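Local coordinates for adhesion and penetration protein autotransporter (Haemophilus influenzae, PDB 3SYJ), which promotes bacterial adherence to and invasion of host cells and self-associates between bacteria, its secreted passenger domain carrying a probable serine protease, at residues V54-I68 and N74-G86. Residues are numbered along the deposited sequence; the frame is centred on the assembly and turned at random.
Sequences VSRNGVAALVENQYI and NVGYTDVDFGAEG
Arg-56 N gives its hydrogen to Asp-81 O at 2.9 Å, nearly straight at 172°, and this is the one strong direct hydrogen bond between 54-68 and 74-86. It sits on the type I turn from Ser-55 to Gly-58, which Asn-57 helps to brace. The Asn-57 carboxamide, turned between its own N and carbonyl carbon (chi1 65°), sets OD1 between two donors: Val-59 N closes an Asx turn, and Ser-55 OG arrives from the other face of the amide plane at 2.7 Å.

The tightly packed side is hydrocarbon. Val-59 CG2 lies over one face of the Tyr-77 ring, a CH-pi contact 4.2 Å from its centroid, while Ile-68 CD1 comes in at the ring's edge and meets Val-80 CG1 tip to tip at 4.0 Å. Ile-68 CG2 reaches the edge of Phe-82, and Leu-62 CD1 approaches the same ring obliquely.

The other side is wet and looser. Water 2 links Asn-57 N to Asp-81 OD1, and water 3 joins Asn-57 ND2, weakly, to Asp-79 O. Arg-56 bends at chi2 and chi3, laying one guanidinium face over the Ala-84 to Glu-85 peptide, yet NE and NH2 bond only weakly to Gly-83 O; its salt bridge goes to Glu-17, and Glu-85 pairs with Lys-19.

All this lies in the S6 protease domain, of the chymotrypsin-like PA clan. Tyr-77 OH bonds to His-117, and Asn-74 ND2, 3.9 Å from Val-59 CB, bonds to the carbonyl of Ser-218, the probable nucleophile. One straight backbone bond and apolar packing thus join the segments directly, while water and outside charges satisfy the polar side.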
loop_
_atom_site.group_PDB
_atom_site.type_symbol
_atom_site.label_atom_id
_atom_site.label_comp_id
_atom_site.label_asym_id
_atom_site.label_seq_id
_atom_site.Cartn_x
_atom_site.Cartn_y
_atom_site.Cartn_z
ATOM N N VAL A 54 27.167 -53.777 4.447
ATOM C CA VAL A 54 27.534 -54.754 5.466
ATOM C C VAL A 54 26.298 -55.424 6.057
ATOM O O VAL A 54 25.317 -54.755 6.406
ATOM C CB VAL A 54 28.340 -54.102 6.609
ATOM C CG1 VAL A 54 28.640 -55.127 7.707
ATOM C CG2 VAL A 54 29.620 -53.483 6.062
ATOM N N SER A 55 26.339 -56.745 6.174
ATOM C CA SER A 55 25.191 -57.459 6.700
ATOM C C SER A 55 24.951 -57.031 8.140
ATOM O O SER A 55 25.885 -56.700 8.859
ATOM C CB SER A 55 25.392 -58.971 6.609
ATOM O OG SER A 55 26.461 -59.387 7.436
ATOM N N ARG A 56 23.690 -57.026 8.547
ATOM C CA ARG A 56 23.317 -56.701 9.915
ATOM C C ARG A 56 24.106 -57.491 10.964
ATOM O O ARG A 56 24.370 -56.987 12.051
ATOM C CB ARG A 56 21.828 -56.968 10.115
ATOM C CG ARG A 56 20.915 -55.907 9.540
ATOM C CD ARG A 56 20.832 -54.750 10.512
ATOM N NE ARG A 56 21.557 -53.607 10.000
ATOM C CZ ARG A 56 22.169 -52.697 10.750
ATOM N NH1 ARG A 56 22.184 -52.799 12.077
ATOM N NH2 ARG A 56 22.791 -51.689 10.155
ATOM N N ASN A 57 24.458 -58.736 10.662
ATOM C CA ASN A 57 25.176 -59.551 11.640
ATOM C C ASN A 57 26.684 -59.333 11.603
ATOM O O ASN A 57 27.426 -59.989 12.325
ATOM C CB ASN A 57 24.850 -61.035 11.473
ATOM C CG ASN A 57 25.327 -61.588 10.156
ATOM O OD1 ASN A 57 26.238 -61.042 9.534
ATOM N ND2 ASN A 57 24.716 -62.681 9.718
ATOM N N GLY A 58 27.127 -58.415 10.751
ATOM C CA GLY A 58 28.510 -57.988 10.736
ATOM C C GLY A 58 29.526 -58.942 10.136
ATOM O O GLY A 58 30.702 -58.599 10.038
ATOM N N VAL A 59 29.111 -60.133 9.726
ATOM C CA VAL A 59 30.113 -61.094 9.264
ATOM C C VAL A 59 30.328 -61.099 7.748
ATOM O O VAL A 59 31.165 -61.855 7.248
ATOM C CB VAL A 59 29.826 -62.531 9.749
ATOM C CG1 VAL A 59 29.687 -62.565 11.264
ATOM C CG2 VAL A 59 28.584 -63.077 9.083
ATOM N N ALA A 60 29.601 -60.260 7.013
ATOM C CA ALA A 60 29.742 -60.262 5.549
ATOM C C ALA A 60 29.462 -58.928 4.872
ATOM O O ALA A 60 28.810 -58.044 5.438
ATOM C CB ALA A 60 28.884 -61.361 4.922
ATOM N N ALA A 61 29.956 -58.795 3.648
ATOM C CA ALA A 61 29.759 -57.569 2.894
ATOM C C ALA A 61 29.318 -57.875 1.464
ATOM O O ALA A 61 29.709 -58.892 0.884
ATOM C CB ALA A 61 31.028 -56.727 2.903
ATOM N N LEU A 62 28.493 -56.992 0.914
ATOM C CA LEU A 62 27.895 -57.200 -0.402
ATOM C C LEU A 62 28.841 -56.745 -1.520
ATOM O O LEU A 62 29.093 -55.551 -1.680
ATOM C CB LEU A 62 26.555 -56.455 -0.480
ATOM C CG LEU A 62 25.614 -56.739 -1.659
ATOM C CD1 LEU A 62 25.062 -58.165 -1.632
ATOM C CD2 LEU A 62 24.488 -55.729 -1.653
ATOM N N VAL A 63 29.364 -57.702 -2.286
ATOM C CA VAL A 63 30.347 -57.395 -3.320
ATOM C C VAL A 63 29.774 -57.502 -4.746
ATOM O O VAL A 63 30.409 -57.074 -5.711
ATOM C CB VAL A 63 31.607 -58.296 -3.197
ATOM C CG1 VAL A 63 32.278 -58.121 -1.833
ATOM C CG2 VAL A 63 31.245 -59.748 -3.418
ATOM N N GLU A 64 28.585 -58.083 -4.874
ATOM C CA GLU A 64 27.853 -58.070 -6.136
ATOM C C GLU A 64 26.376 -58.142 -5.792
ATOM O O GLU A 64 26.024 -58.233 -4.615
ATOM C CB GLU A 64 28.259 -59.246 -7.020
ATOM C CG GLU A 64 28.728 -58.836 -8.426
ATOM C CD GLU A 64 27.679 -58.055 -9.219
ATOM O OE1 GLU A 64 28.036 -57.007 -9.804
ATOM O OE2 GLU A 64 26.504 -58.485 -9.255
ATOM N N ASN A 65 25.511 -58.106 -6.802
ATOM C CA ASN A 65 24.073 -58.110 -6.567
ATOM C C ASN A 65 23.587 -59.328 -5.779
ATOM O O ASN A 65 22.671 -59.221 -4.960
ATOM C CB ASN A 65 23.309 -57.964 -7.888
ATOM C CG ASN A 65 23.570 -56.631 -8.567
ATOM O OD1 ASN A 65 23.742 -56.566 -9.790
ATOM N ND2 ASN A 65 23.607 -55.556 -7.776
ATOM N N GLN A 66 24.194 -60.487 -6.018
ATOM C CA GLN A 66 23.826 -61.687 -5.263
ATOM C C GLN A 66 25.030 -62.409 -4.660
ATOM O O GLN A 66 24.997 -63.621 -4.482
ATOM C CB GLN A 66 22.985 -62.656 -6.117
ATOM C CG GLN A 66 23.662 -63.162 -7.400
ATOM C CD GLN A 66 22.849 -64.245 -8.136
ATOM O OE1 GLN A 66 21.963 -64.883 -7.556
ATOM N NE2 GLN A 66 23.162 -64.454 -9.417
ATOM N N TYR A 67 26.093 -61.670 -4.347
ATOM C CA TYR A 67 27.278 -62.278 -3.736
ATOM C C TYR A 67 27.805 -61.511 -2.520
ATOM O O TYR A 67 27.814 -60.280 -2.494
ATOM C CB TYR A 67 28.402 -62.454 -4.758
ATOM C CG TYR A 67 28.066 -63.393 -5.884
ATOM C CD1 TYR A 67 28.393 -64.739 -5.810
ATOM C CD2 TYR A 67 27.425 -62.931 -7.027
ATOM C CE1 TYR A 67 28.090 -65.599 -6.841
ATOM C CE2 TYR A 67 27.115 -63.783 -8.065
ATOM C CZ TYR A 67 27.449 -65.115 -7.968
ATOM O OH TYR A 67 27.142 -65.971 -8.998
ATOM N N ILE A 68 28.243 -62.256 -1.511
ATOM C CA ILE A 68 28.874 -61.665 -0.341
ATOM C C ILE A 68 30.256 -62.260 -0.165
ATOM O O ILE A 68 30.645 -63.188 -0.885
ATOM C CB ILE A 68 28.056 -61.910 0.936
ATOM C CG1 ILE A 68 27.773 -63.405 1.114
ATOM C CG2 ILE A 68 26.765 -61.107 0.893
ATOM C CD1 ILE A 68 27.110 -63.746 2.430
ATOM N N ASN A 74 33.477 -69.345 9.120
ATOM C CA ASN A 74 32.119 -69.000 9.518
ATOM C C ASN A 74 31.187 -70.022 8.893
ATOM O O ASN A 74 30.559 -69.761 7.861
ATOM C CB ASN A 74 31.747 -67.592 9.053
ATOM C CG ASN A 74 32.343 -66.511 9.935
ATOM O OD1 ASN A 74 32.616 -66.737 11.112
ATOM N ND2 ASN A 74 32.539 -65.327 9.370
ATOM N N VAL A 75 31.103 -71.189 9.526
ATOM C CA VAL A 75 30.476 -72.355 8.916
ATOM C C VAL A 75 29.007 -72.520 9.272
ATOM O O VAL A 75 28.354 -73.437 8.783
ATOM C CB VAL A 75 31.221 -73.656 9.313
ATOM C CG1 VAL A 75 32.646 -73.629 8.806
ATOM C CG2 VAL A 75 31.187 -73.845 10.822
ATOM N N GLY A 76 28.483 -71.632 10.109
ATOM C CA GLY A 76 27.132 -71.791 10.621
ATOM C C GLY A 76 26.013 -70.969 9.990
ATOM O O GLY A 76 24.883 -71.454 9.869
ATOM N N TYR A 77 26.301 -69.730 9.599
ATOM C CA TYR A 77 25.243 -68.840 9.122
ATOM C C TYR A 77 24.750 -69.278 7.751
ATOM O O TYR A 77 25.524 -69.761 6.944
ATOM C CB TYR A 77 25.688 -67.370 9.123
ATOM C CG TYR A 77 26.608 -66.957 7.998
ATOM C CD1 TYR A 77 26.288 -65.871 7.184
ATOM C CD2 TYR A 77 27.810 -67.622 7.763
ATOM C CE1 TYR A 77 27.133 -65.469 6.157
ATOM C CE2 TYR A 77 28.664 -67.226 6.737
ATOM C CZ TYR A 77 28.318 -66.149 5.933
ATOM O OH TYR A 77 29.147 -65.742 4.903
ATOM N N THR A 78 23.457 -69.120 7.499
ATOM C CA THR A 78 22.863 -69.600 6.252
ATOM C C THR A 78 22.184 -68.484 5.471
ATOM O O THR A 78 21.631 -68.720 4.401
ATOM C CB THR A 78 21.817 -70.685 6.533
ATOM O OG1 THR A 78 20.848 -70.174 7.458
ATOM C CG2 THR A 78 22.477 -71.900 7.137
ATOM N N ASP A 79 22.224 -67.270 6.008
ATOM C CA ASP A 79 21.556 -66.136 5.381
ATOM C C ASP A 79 22.068 -64.812 5.925
ATOM O O ASP A 79 22.740 -64.770 6.960
ATOM C CB ASP A 79 20.040 -66.239 5.576
ATOM C CG ASP A 79 19.652 -66.503 7.015
ATOM O OD1 ASP A 79 20.103 -65.749 7.901
ATOM O OD2 ASP A 79 18.889 -67.461 7.263
ATOM N N VAL A 80 21.756 -63.729 5.219
ATOM C CA VAL A 80 22.134 -62.395 5.667
ATOM C C VAL A 80 20.971 -61.446 5.463
ATOM O O VAL A 80 20.052 -61.741 4.699
ATOM C CB VAL A 80 23.371 -61.857 4.910
ATOM C CG1 VAL A 80 24.628 -62.621 5.326
ATOM C CG2 VAL A 80 23.165 -61.940 3.407
ATOM N N ASP A 81 20.996 -60.308 6.145
ATOM C CA ASP A 81 20.026 -59.259 5.857
ATOM C C ASP A 81 20.676 -57.892 5.964
ATOM O O ASP A 81 21.787 -57.770 6.471
ATOM C CB ASP A 81 18.771 -59.371 6.742
ATOM C CG ASP A 81 19.080 -59.285 8.222
ATOM O OD1 ASP A 81 20.275 -59.308 8.597
ATOM O OD2 ASP A 81 18.120 -59.202 9.013
ATOM N N PHE A 82 19.978 -56.867 5.491
ATOM C CA PHE A 82 20.567 -55.547 5.340
ATOM C C PHE A 82 19.590 -54.468 5.757
ATOM O O PHE A 82 18.407 -54.736 5.946
ATOM C CB PHE A 82 20.973 -55.318 3.884
ATOM C CG PHE A 82 21.918 -56.354 3.346
ATOM C CD1 PHE A 82 23.287 -56.206 3.494
ATOM C CD2 PHE A 82 21.434 -57.475 2.688
ATOM C CE1 PHE A 82 24.162 -57.162 2.999
ATOM C CE2 PHE A 82 22.294 -58.433 2.195
ATOM C CZ PHE A 82 23.667 -58.274 2.348
ATOM N N GLY A 83 20.087 -53.243 5.895
ATOM C CA GLY A 83 19.232 -52.114 6.203
ATOM C C GLY A 83 19.604 -51.445 7.505
ATOM O O GLY A 83 20.783 -51.334 7.850
ATOM N N ALA A 84 18.591 -51.000 8.234
ATOM C CA ALA A 84 18.805 -50.311 9.488
ATOM C C ALA A 84 18.467 -51.216 10.665
ATOM O O ALA A 84 17.790 -52.239 10.505
ATOM C CB ALA A 84 17.977 -49.046 9.531
ATOM N N GLU A 85 18.959 -50.842 11.843
ATOM C CA GLU A 85 18.739 -51.614 13.058
ATOM C C GLU A 85 17.309 -51.415 13.502
ATOM O O GLU A 85 16.695 -50.400 13.182
ATOM C CB GLU A 85 19.667 -51.112 14.169
ATOM C CG GLU A 85 19.259 -49.746 14.733
ATOM C CD GLU A 85 20.247 -49.201 15.759
ATOM O OE1 GLU A 85 21.170 -49.938 16.150
ATOM O OE2 GLU A 85 20.099 -48.032 16.174
ATOM N N GLY A 86 16.767 -52.372 14.244
ATOM C CA GLY A 86 15.483 -52.154 14.887
ATOM C C GLY A 86 14.348 -53.043 14.436
ATOM O O GLY A 86 14.517 -53.914 13.588
HETATM O O HOH W 1 22.824 -53.149 5.738
HETATM O O HOH W 2 22.621 -60.463 8.730
HETATM O O HOH W 3 23.142 -64.817 9.805
#